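Local atomic coordinates of kirola (Actinidia deliciosa, PDB entry 4IGV), a protein that is a kiwifruit allergen of the ripening-related, PR-10-like protein family and, as in other members of the Bet v 1 fold, probably binds small hydrophobic ligands. Residues M93-V103 and W116-V127; V37-L45 and S54-I62. All coordinates share one frame; numbering follows the deposited sequence.

Contact 1 (M93-V103 and W116-V127); sequences MELYKTFIIIV and WTFHYEKLKEDV
The Phe99 ring turns its edge to one face of Phe118, an edge-to-face pair with centroids 5.3 Å apart and planes at 60°, in which Phe99 CZ comes to 3.7 Å from Phe118 CD2. One face of Phe99 takes Tyr120 CB in a CH-pi contact, 4.1 Å from the ring centroid. The atom Phe99 CE1 in turn lies 3.8 Å above the plane of the Tyr96 ring, over its centre, while Glu121 O sits at the edge of that ring. Tyr120, with CG between its backbone N and carbonyl carbon (chi1 53°), brings CD1 to Tyr96 CE1 at 3.8 Å and completes an aromatic cluster. Further along, Ile101 CG2 meets the edge of the Trp116 ring.

Beneath the rings the strands run antiparallel at 174°. Lys97 and Thr98 both oppose Glu121, a classic beta bulge: Lys97 N donates to Glu121 O at 2.8 Å, whereas the bond from Thr98 N is weak. On the face that carries Thr98 and Glu121, one water joins Glu121 OE1 to Thr98 OG1; another joins OE2 to Lys97 NZ, weakly at the lysine.

Strands 96-107 and 112-122 form a hairpin of the Bet v 1-type antiparallel sheet, flanked by strands 82-88 and 4-12. Helix 131-145 packs on its aromatic side through Leu133 and Met134, Thr141 accepts the Trp116 NE1 hydrogen bond, and Pro130 touches Tyr96, Phe118 and Tyr120.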
loop_
_atom_site.group_PDB
_atom_site.type_symbol
_atom_site.label_atom_id
_atom_site.label_comp_id
_atom_site.label_asym_id
_atom_site.label_seq_id
_atom_site.Cartn_x
_atom_site.Cartn_y
_atom_site.Cartn_z
ATOM N N MET A 93 10.718 -8.855 -4.822
ATOM C CA MET A 93 12.108 -8.614 -5.170
ATOM C C MET A 93 12.673 -9.713 -6.058
ATOM O O MET A 93 13.769 -9.597 -6.566
ATOM C CB MET A 93 12.958 -8.488 -3.902
ATOM C CG MET A 93 12.598 -7.307 -3.017
ATOM S SD MET A 93 12.956 -5.721 -3.813
ATOM C CE MET A 93 11.315 -5.365 -4.392
ATOM N N GLU A 94 11.925 -10.787 -6.243
ATOM C CA GLU A 94 12.326 -11.833 -7.177
ATOM C C GLU A 94 12.043 -11.412 -8.607
ATOM O O GLU A 94 12.571 -12.041 -9.536
ATOM C CB GLU A 94 11.597 -13.141 -6.867
ATOM C CG GLU A 94 12.004 -13.760 -5.536
ATOM C CD GLU A 94 11.130 -14.957 -5.142
ATOM O OE1 GLU A 94 9.918 -14.962 -5.458
ATOM O OE2 GLU A 94 11.662 -15.898 -4.517
ATOM N N LEU A 95 11.196 -10.393 -8.798
ATOM C CA LEU A 95 10.798 -9.898 -10.111
ATOM C C LEU A 95 11.210 -8.469 -10.422
ATOM O O LEU A 95 11.436 -8.133 -11.598
ATOM C CB LEU A 95 9.258 -9.981 -10.241
ATOM C CG LEU A 95 8.587 -11.350 -10.103
ATOM C CD1 LEU A 95 7.065 -11.230 -10.115
ATOM C CD2 LEU A 95 9.074 -12.239 -11.232
ATOM N N TYR A 96 11.280 -7.624 -9.386
ATOM C CA TYR A 96 11.603 -6.195 -9.494
ATOM C C TYR A 96 12.871 -5.871 -8.738
ATOM O O TYR A 96 13.072 -6.309 -7.604
ATOM C CB TYR A 96 10.410 -5.331 -8.973
ATOM C CG TYR A 96 9.124 -5.646 -9.684
ATOM C CD1 TYR A 96 8.825 -5.099 -10.938
ATOM C CD2 TYR A 96 8.202 -6.548 -9.146
ATOM C CE1 TYR A 96 7.666 -5.447 -11.621
ATOM C CE2 TYR A 96 7.030 -6.888 -9.815
ATOM C CZ TYR A 96 6.762 -6.332 -11.054
ATOM O OH TYR A 96 5.609 -6.732 -11.730
ATOM N N LYS A 97 13.736 -5.092 -9.390
ATOM C CA LYS A 97 14.924 -4.551 -8.769
ATOM C C LYS A 97 14.566 -3.563 -7.680
ATOM O O LYS A 97 15.146 -3.558 -6.603
ATOM C CB LYS A 97 15.782 -3.841 -9.822
ATOM C CG LYS A 97 17.102 -3.336 -9.276
ATOM C CD LYS A 97 17.991 -2.867 -10.383
ATOM C CE LYS A 97 19.272 -2.237 -9.834
ATOM N NZ LYS A 97 20.102 -1.595 -10.888
ATOM N N THR A 98 13.598 -2.718 -7.991
ATOM C CA THR A 98 13.088 -1.719 -7.089
ATOM C C THR A 98 11.583 -1.584 -7.222
ATOM O O THR A 98 11.023 -1.814 -8.281
ATOM C CB THR A 98 13.698 -0.325 -7.323
ATOM O OG1 THR A 98 13.310 0.204 -8.579
ATOM C CG2 THR A 98 15.221 -0.360 -7.302
ATOM N N PHE A 99 10.932 -1.220 -6.115
ATOM C CA PHE A 99 9.490 -1.083 -6.073
ATOM C C PHE A 99 9.102 -0.128 -4.961
ATOM O O PHE A 99 9.443 -0.351 -3.811
ATOM C CB PHE A 99 8.821 -2.446 -5.872
ATOM C CG PHE A 99 7.447 -2.564 -6.510
ATOM C CD1 PHE A 99 7.240 -3.367 -7.558
ATOM C CD2 PHE A 99 6.357 -1.809 -6.051
ATOM C CE1 PHE A 99 5.999 -3.467 -8.153
ATOM C CE2 PHE A 99 5.139 -1.918 -6.667
ATOM C CZ PHE A 99 4.977 -2.738 -7.684
ATOM N N ILE A 100 8.393 0.931 -5.342
ATOM C CA ILE A 100 7.904 1.950 -4.424
ATOM C C ILE A 100 6.392 2.066 -4.607
ATOM O O ILE A 100 5.884 2.003 -5.713
ATOM C CB ILE A 100 8.510 3.331 -4.756
ATOM C CG1 ILE A 100 10.050 3.263 -4.717
ATOM C CG2 ILE A 100 7.986 4.330 -3.818
ATOM C CD1 ILE A 100 10.523 2.799 -3.592
ATOM N N ILE A 101 5.676 2.175 -3.495
ATOM C CA ILE A 101 4.235 2.346 -3.503
ATOM C C ILE A 101 3.909 3.618 -2.745
ATOM O O ILE A 101 4.300 3.801 -1.613
ATOM C CB ILE A 101 3.518 1.175 -2.803
ATOM C CG1 ILE A 101 3.792 -0.120 -3.589
ATOM C CG2 ILE A 101 1.972 1.426 -2.698
ATOM C CD1 ILE A 101 3.183 -1.379 -2.931
ATOM N N ILE A 102 3.217 4.519 -3.405
ATOM C CA ILE A 102 2.765 5.785 -2.809
ATOM C C ILE A 102 1.278 5.736 -2.651
ATOM O O ILE A 102 0.545 5.415 -3.612
ATOM C CB ILE A 102 3.139 6.992 -3.681
ATOM C CG1 ILE A 102 4.594 6.987 -4.081
ATOM C CG2 ILE A 102 2.791 8.278 -2.945
ATOM C CD1 ILE A 102 4.895 8.067 -5.166
ATOM N N VAL A 103 0.807 6.008 -1.448
ATOM C CA VAL A 103 -0.633 6.121 -1.149
ATOM C C VAL A 103 -0.880 7.593 -0.825
ATOM O O VAL A 103 -0.228 8.161 0.018
ATOM C CB VAL A 103 -1.067 5.280 0.086
ATOM C CG1 VAL A 103 -2.611 5.240 0.140
ATOM C CG2 VAL A 103 -0.496 3.883 0.059
ATOM N N TRP A 116 -3.259 5.402 -5.670
ATOM C CA TRP A 116 -2.160 4.435 -5.517
ATOM C C TRP A 116 -1.205 4.625 -6.706
ATOM O O TRP A 116 -1.656 4.613 -7.871
ATOM C CB TRP A 116 -2.753 3.012 -5.563
ATOM C CG TRP A 116 -3.537 2.654 -4.363
ATOM C CD1 TRP A 116 -4.869 2.783 -4.214
ATOM C CD2 TRP A 116 -3.058 2.000 -3.180
ATOM N NE1 TRP A 116 -5.255 2.347 -2.959
ATOM C CE2 TRP A 116 -4.160 1.801 -2.344
ATOM C CE3 TRP A 116 -1.836 1.491 -2.804
ATOM C CZ2 TRP A 116 -4.051 1.193 -1.104
ATOM C CZ3 TRP A 116 -1.710 0.893 -1.572
ATOM C CH2 TRP A 116 -2.831 0.696 -0.751
ATOM N N THR A 117 0.067 4.831 -6.428
ATOM C CA THR A 117 1.067 4.962 -7.439
ATOM C C THR A 117 2.166 3.956 -7.192
ATOM O O THR A 117 2.713 3.906 -6.084
ATOM C CB THR A 117 1.638 6.403 -7.497
ATOM O OG1 THR A 117 0.630 7.348 -7.724
ATOM C CG2 THR A 117 2.710 6.539 -8.610
ATOM N N PHE A 118 2.537 3.196 -8.210
ATOM C CA PHE A 118 3.689 2.314 -8.170
ATOM C C PHE A 118 4.770 2.868 -9.067
ATOM O O PHE A 118 4.495 3.268 -10.186
ATOM C CB PHE A 118 3.385 0.920 -8.696
ATOM C CG PHE A 118 2.300 0.152 -7.987
ATOM C CD1 PHE A 118 1.824 0.452 -6.730
ATOM C CD2 PHE A 118 1.791 -0.992 -8.612
ATOM C CE1 PHE A 118 0.851 -0.337 -6.136
ATOM C CE2 PHE A 118 0.796 -1.779 -8.009
ATOM C CZ PHE A 118 0.381 -1.460 -6.776
ATOM N N HIS A 119 6.006 2.892 -8.573
ATOM C CA HIS A 119 7.166 3.169 -9.418
ATOM C C HIS A 119 8.067 1.966 -9.252
ATOM O O HIS A 119 8.439 1.601 -8.131
ATOM C CB HIS A 119 7.928 4.402 -8.948
ATOM C CG HIS A 119 7.214 5.691 -9.171
ATOM N ND1 HIS A 119 7.206 6.311 -10.408
ATOM C CD2 HIS A 119 6.550 6.519 -8.333
ATOM C CE1 HIS A 119 6.482 7.418 -10.336
ATOM N NE2 HIS A 119 6.079 7.573 -9.092
ATOM N N TYR A 120 8.453 1.337 -10.345
ATOM C CA TYR A 120 9.190 0.088 -10.238
ATOM C C TYR A 120 10.188 -0.048 -11.368
ATOM O O TYR A 120 10.113 0.628 -12.413
ATOM C CB TYR A 120 8.222 -1.125 -10.277
ATOM C CG TYR A 120 7.266 -1.159 -11.447
ATOM C CD1 TYR A 120 7.644 -1.754 -12.653
ATOM C CD2 TYR A 120 6.033 -0.543 -11.387
ATOM C CE1 TYR A 120 6.812 -1.738 -13.722
ATOM C CE2 TYR A 120 5.199 -0.533 -12.448
ATOM C CZ TYR A 120 5.587 -1.132 -13.604
ATOM O OH TYR A 120 4.796 -1.178 -14.752
ATOM N N GLU A 121 11.143 -0.938 -11.141
ATOM C CA GLU A 121 12.074 -1.344 -12.188
ATOM C C GLU A 121 12.109 -2.855 -12.215
ATOM O O GLU A 121 12.404 -3.475 -11.184
ATOM C CB GLU A 121 13.469 -0.764 -11.973
ATOM C CG GLU A 121 14.416 -1.205 -13.107
ATOM C CD GLU A 121 15.840 -0.742 -13.015
ATOM O OE1 GLU A 121 16.145 0.202 -12.267
ATOM O OE2 GLU A 121 16.662 -1.366 -13.713
ATOM N N LYS A 122 11.811 -3.432 -13.392
ATOM C CA LYS A 122 11.778 -4.881 -13.573
ATOM C C LYS A 122 13.179 -5.447 -13.626
ATOM O O LYS A 122 14.083 -4.764 -14.097
ATOM C CB LYS A 122 11.102 -5.251 -14.877
ATOM C CG LYS A 122 9.693 -4.730 -15.076
ATOM C CD LYS A 122 9.279 -5.030 -16.511
ATOM C CE LYS A 122 7.926 -4.542 -16.849
ATOM N NZ LYS A 122 7.658 -4.953 -18.256
ATOM N N LEU A 123 13.347 -6.694 -13.194
ATOM C CA LEU A 123 14.669 -7.347 -13.350
ATOM C C LEU A 123 14.955 -7.757 -14.802
ATOM O O LEU A 123 16.130 -7.809 -15.191
ATOM C CB LEU A 123 14.800 -8.560 -12.419
ATOM C CG LEU A 123 14.932 -8.258 -10.930
ATOM C CD1 LEU A 123 14.742 -9.553 -10.104
ATOM C CD2 LEU A 123 16.267 -7.581 -10.627
ATOM N N LYS A 124 13.892 -8.065 -15.554
ATOM C CA LYS A 124 13.956 -8.542 -16.951
ATOM C C LYS A 124 12.803 -7.941 -17.761
ATOM O O LYS A 124 11.753 -7.634 -17.188
ATOM C CB LYS A 124 13.860 -10.073 -17.001
ATOM C CG LYS A 124 14.881 -10.783 -16.123
ATOM C CD LYS A 124 15.047 -12.243 -16.536
ATOM C CE LYS A 124 16.472 -12.739 -16.286
ATOM N NZ LYS A 124 16.766 -13.973 -17.055
ATOM N N GLU A 125 12.976 -7.804 -19.078
ATOM C CA GLU A 125 11.960 -7.156 -19.927
ATOM C C GLU A 125 10.633 -7.918 -19.921
ATOM O O GLU A 125 9.546 -7.304 -19.977
ATOM C CB GLU A 125 12.467 -6.920 -21.368
ATOM C CG GLU A 125 12.060 -5.517 -21.915
ATOM C CD GLU A 125 13.167 -4.444 -21.793
ATOM O OE1 GLU A 125 14.333 -4.723 -22.158
ATOM O OE2 GLU A 125 12.858 -3.306 -21.373
ATOM N N ASP A 126 10.697 -9.234 -19.761
ATOM C CA ASP A 126 9.482 -10.050 -19.813
ATOM C C ASP A 126 8.705 -10.135 -18.483
ATOM O O ASP A 126 7.657 -10.778 -18.416
ATOM C CB ASP A 126 9.778 -11.440 -20.365
ATOM C CG ASP A 126 10.630 -12.278 -19.438
ATOM O OD1 ASP A 126 11.124 -11.760 -18.421
ATOM O OD2 ASP A 126 10.818 -13.474 -19.782
ATOM N N VAL A 127 9.216 -9.496 -17.434
ATOM C CA VAL A 127 8.495 -9.431 -16.175
ATOM C C VAL A 127 7.203 -8.663 -16.420
ATOM O O VAL A 127 7.188 -7.681 -17.146
ATOM C CB VAL A 127 9.327 -8.762 -15.060
ATOM C CG1 VAL A 127 8.427 -8.333 -13.861
ATOM C CG2 VAL A 127 10.449 -9.691 -14.605
HETATM O O HOH W 1 19.096 -1.790 -14.135
HETATM O O HOH W 2 15.296 1.262 -10.090
HETATM O O HOH W 3 -0.233 8.053 -5.227
#

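Contact 2 (V37-L45 and S54-I62); sequences VNIQGVDLL and SVIFFKYTI
Ser54 CB meets the methyl Leu44 CD1 at the loop end of the hairpin, where the chain turns from one strand into the next, and beside it Val55 O accepts a hydrogen bond from Leu45 N at 2.8 Å. Ile56 follows on the inward side, where its branch methyl CG2 touches Val42 CG1 at 3.6 Å. The same CG2 lies over one face of the Phe58 ring, offset toward the rim, so a single methyl serves both strands. Phe57 emerges on the other side of the sheet beside Asp43. Their side chains run alongside each other with carboxylate and ring planes only 20° apart, and Asp43 OD2 approaches the ring edge in plane, 3.9 Å from CD2 of Phe57. Two backbone bonds, Asp43 N to Phe57 O and the reverse, make this a hydrogen-bonded antiparallel pair.

Phe58 returns to the inward side, lying alongside Val42. Strand 39-46 lies at one margin of the seven-stranded antiparallel sheet of this Bet v 1-type fold, and helix 30-34 packs on Ile39 and Val42 from that inward side. At Lys59 the pairing changes: its carbonyl O accepts from both Gln40 N (2.8 Å) and Gly41 N (3.2 Å), which defines a classic beta bulge where the first chain turns a corner.

Tyr60 then offers CB to Ile39 CD1 at 3.9 Å, while its ring meets Phe136 of helix 131-145. Thr61 N bonds to Asn38 O, and Thr61 OG1 donates to Gln40 OE1 at 2.7 Å. The bend in Gln40 at chi2 (75°) folds its amide back across Thr61, but the hydroxyl lies 49° out of the carbonyl plane, away from the lone-pair directions. A water links Thr61 O to Asn38 ND2, weakly at the amide, which also bonds Glu139.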
loop_
_atom_site.group_PDB
_atom_site.type_symbol
_atom_site.label_atom_id
_atom_site.label_comp_id
_atom_site.label_asym_id
_atom_site.label_seq_id
_atom_site.Cartn_x
_atom_site.Cartn_y
_atom_site.Cartn_z
ATOM N N VAL A 37 -8.673 -11.438 4.298
ATOM C CA VAL A 37 -8.382 -12.392 3.223
ATOM C C VAL A 37 -7.032 -12.017 2.546
ATOM O O VAL A 37 -6.241 -12.911 2.158
ATOM C CB VAL A 37 -9.532 -12.441 2.207
ATOM C CG1 VAL A 37 -9.134 -13.349 1.060
ATOM C CG2 VAL A 37 -10.871 -12.943 2.919
ATOM N N ASN A 38 -6.791 -10.706 2.431
ATOM C CA ASN A 38 -5.657 -10.175 1.701
ATOM C C ASN A 38 -4.406 -10.020 2.576
ATOM O O ASN A 38 -3.311 -10.290 2.148
ATOM C CB ASN A 38 -6.022 -8.832 1.061
ATOM C CG ASN A 38 -7.120 -8.947 0.056
ATOM O OD1 ASN A 38 -8.094 -8.178 0.116
ATOM N ND2 ASN A 38 -7.034 -9.942 -0.789
ATOM N N ILE A 39 -4.601 -9.573 3.805
ATOM C CA ILE A 39 -3.513 -9.232 4.734
ATOM C C ILE A 39 -3.614 -10.029 5.993
ATOM O O ILE A 39 -4.649 -9.966 6.717
ATOM C CB ILE A 39 -3.546 -7.743 5.087
ATOM C CG1 ILE A 39 -3.469 -6.880 3.818
ATOM C CG2 ILE A 39 -2.409 -7.397 6.077
ATOM C CD1 ILE A 39 -2.206 -6.913 3.189
ATOM N N GLN A 40 -2.573 -10.814 6.271
ATOM C CA GLN A 40 -2.544 -11.656 7.469
ATOM C C GLN A 40 -1.709 -11.084 8.612
ATOM O O GLN A 40 -1.876 -11.504 9.755
ATOM C CB GLN A 40 -2.038 -13.027 7.138
ATOM C CG GLN A 40 -3.000 -13.843 6.349
ATOM C CD GLN A 40 -3.105 -13.450 4.882
ATOM O OE1 GLN A 40 -2.110 -13.410 4.192
ATOM N NE2 GLN A 40 -4.324 -13.153 4.408
ATOM N N GLY A 41 -0.829 -10.144 8.322
ATOM C CA GLY A 41 -0.037 -9.533 9.382
ATOM C C GLY A 41 0.629 -8.270 8.869
ATOM O O GLY A 41 1.055 -8.201 7.719
ATOM N N VAL A 42 0.689 -7.270 9.743
ATOM C CA VAL A 42 1.478 -6.057 9.556
ATOM C C VAL A 42 2.219 -5.847 10.851
ATOM O O VAL A 42 1.621 -5.472 11.889
ATOM C CB VAL A 42 0.555 -4.899 9.332
ATOM C CG1 VAL A 42 1.354 -3.654 9.111
ATOM C CG2 VAL A 42 -0.383 -5.118 8.099
ATOM N N ASP A 43 3.536 -6.036 10.772
ATOM C CA ASP A 43 4.384 -6.064 11.967
ATOM C C ASP A 43 5.466 -5.021 11.888
ATOM O O ASP A 43 6.348 -5.084 11.008
ATOM C CB ASP A 43 5.041 -7.420 12.146
ATOM C CG ASP A 43 4.022 -8.531 12.224
ATOM O OD1 ASP A 43 3.124 -8.429 13.095
ATOM O OD2 ASP A 43 4.018 -9.399 11.320
ATOM N N LEU A 44 5.424 -4.055 12.798
ATOM C CA LEU A 44 6.471 -3.066 12.888
ATOM C C LEU A 44 7.732 -3.777 13.361
ATOM O O LEU A 44 7.717 -4.509 14.341
ATOM C CB LEU A 44 6.039 -1.975 13.886
ATOM C CG LEU A 44 7.011 -0.807 14.083
ATOM C CD1 LEU A 44 7.112 0.058 12.831
ATOM C CD2 LEU A 44 6.481 0.007 15.213
ATOM N N LEU A 45 8.831 -3.522 12.669
ATOM C CA LEU A 45 10.113 -4.076 13.013
ATOM C C LEU A 45 11.066 -3.066 13.597
ATOM O O LEU A 45 11.832 -3.422 14.462
ATOM C CB LEU A 45 10.736 -4.683 11.768
ATOM C CG LEU A 45 10.031 -5.849 11.126
ATOM C CD1 LEU A 45 10.904 -6.405 9.977
ATOM C CD2 LEU A 45 9.698 -6.945 12.094
ATOM N N SER A 54 10.527 4.108 9.433
ATOM C CA SER A 54 9.997 2.938 10.087
ATOM C C SER A 54 10.047 1.757 9.120
ATOM O O SER A 54 9.953 1.914 7.856
ATOM C CB SER A 54 8.579 3.153 10.619
ATOM O OG SER A 54 7.648 3.610 9.642
ATOM N N VAL A 55 10.199 0.561 9.667
ATOM C CA VAL A 55 10.355 -0.640 8.877
ATOM C C VAL A 55 9.240 -1.597 9.256
ATOM O O VAL A 55 9.051 -1.872 10.450
ATOM C CB VAL A 55 11.736 -1.293 9.132
ATOM C CG1 VAL A 55 11.898 -2.634 8.344
ATOM C CG2 VAL A 55 12.903 -0.320 8.852
ATOM N N ILE A 56 8.517 -2.074 8.261
ATOM C CA ILE A 56 7.292 -2.811 8.458
ATOM C C ILE A 56 7.354 -4.114 7.652
ATOM O O ILE A 56 7.734 -4.141 6.461
ATOM C CB ILE A 56 6.047 -1.991 8.091
ATOM C CG1 ILE A 56 6.003 -0.706 8.883
ATOM C CG2 ILE A 56 4.764 -2.820 8.323
ATOM C CD1 ILE A 56 4.870 0.227 8.420
ATOM N N PHE A 57 6.931 -5.205 8.300
ATOM C CA PHE A 57 6.859 -6.525 7.643
ATOM C C PHE A 57 5.389 -6.855 7.348
ATOM O O PHE A 57 4.555 -6.695 8.211
ATOM C CB PHE A 57 7.464 -7.575 8.570
ATOM C CG PHE A 57 7.487 -8.982 8.006
ATOM C CD1 PHE A 57 8.439 -9.334 7.045
ATOM C CD2 PHE A 57 6.625 -9.934 8.482
ATOM C CE1 PHE A 57 8.479 -10.628 6.562
ATOM C CE2 PHE A 57 6.685 -11.246 7.989
ATOM C CZ PHE A 57 7.648 -11.553 7.033
ATOM N N PHE A 58 5.114 -7.328 6.115
ATOM C CA PHE A 58 3.775 -7.683 5.696
ATOM C C PHE A 58 3.700 -9.149 5.372
ATOM O O PHE A 58 4.571 -9.699 4.676
ATOM C CB PHE A 58 3.386 -6.897 4.457
ATOM C CG PHE A 58 3.290 -5.418 4.658
ATOM C CD1 PHE A 58 2.154 -4.826 5.072
ATOM C CD2 PHE A 58 4.395 -4.596 4.442
ATOM C CE1 PHE A 58 2.055 -3.452 5.255
ATOM C CE2 PHE A 58 4.291 -3.249 4.623
ATOM C CZ PHE A 58 3.138 -2.679 5.015
ATOM N N LYS A 59 2.648 -9.790 5.893
ATOM C CA LYS A 59 2.294 -11.132 5.501
ATOM C C LYS A 59 0.973 -10.977 4.744
ATOM O O LYS A 59 0.002 -10.456 5.290
ATOM C CB LYS A 59 2.083 -12.028 6.717
ATOM C CG LYS A 59 3.340 -12.236 7.522
ATOM C CD LYS A 59 3.050 -13.130 8.697
ATOM C CE LYS A 59 2.683 -14.515 8.264
ATOM N NZ LYS A 59 2.682 -15.450 9.425
ATOM N N TYR A 60 0.945 -11.394 3.480
ATOM C CA TYR A 60 -0.196 -11.203 2.636
ATOM C C TYR A 60 -0.420 -12.352 1.691
ATOM O O TYR A 60 0.428 -13.246 1.584
ATOM C CB TYR A 60 -0.070 -9.841 1.873
ATOM C CG TYR A 60 1.007 -9.715 0.805
ATOM C CD1 TYR A 60 0.702 -9.821 -0.525
ATOM C CD2 TYR A 60 2.336 -9.486 1.138
ATOM C CE1 TYR A 60 1.709 -9.662 -1.539
ATOM C CE2 TYR A 60 3.333 -9.350 0.158
ATOM C CZ TYR A 60 3.014 -9.414 -1.166
ATOM O OH TYR A 60 3.980 -9.278 -2.144
ATOM N N THR A 61 -1.572 -12.360 1.051
ATOM C CA THR A 61 -1.934 -13.420 0.146
ATOM C C THR A 61 -2.419 -12.807 -1.155
ATOM O O THR A 61 -3.297 -11.935 -1.150
ATOM C CB THR A 61 -3.023 -14.296 0.780
ATOM O OG1 THR A 61 -2.522 -14.911 1.978
ATOM C CG2 THR A 61 -3.489 -15.395 -0.181
ATOM N N ILE A 62 -1.848 -13.285 -2.258
ATOM C CA ILE A 62 -2.185 -12.847 -3.618
ATOM C C ILE A 62 -2.477 -14.106 -4.421
ATOM O O ILE A 62 -1.648 -15.031 -4.476
ATOM C CB ILE A 62 -0.949 -12.149 -4.313
ATOM C CG1 ILE A 62 -0.631 -10.779 -3.724
ATOM C CG2 ILE A 62 -1.192 -12.092 -5.871
ATOM C CD1 ILE A 62 -1.204 -9.604 -4.517
HETATM O O HOH W 4 -5.516 -11.602 -2.187
#

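Overall arrangement
Contact 2 comes first along the chain and closes before contact 1 opens. Each is a beta hairpin, and both belong to the same seven-stranded antiparallel sheet. Their centres lie about 18 Å apart, and their nearest atoms, about 7 Å apart, do not touch. In the strand order, contact 2 takes up 39-46 and 55-62 at one margin, whereas contact 1 pairs 96-107 with 112-122, next to strand 4-12 at the other margin; strands 65-77 and 82-88 bridge the interval. Helix 131-145 packs against both. The curved sheet wrapped about this long helix is the Bet v 1 architecture, which in relatives encloses a hydrophobic cavity.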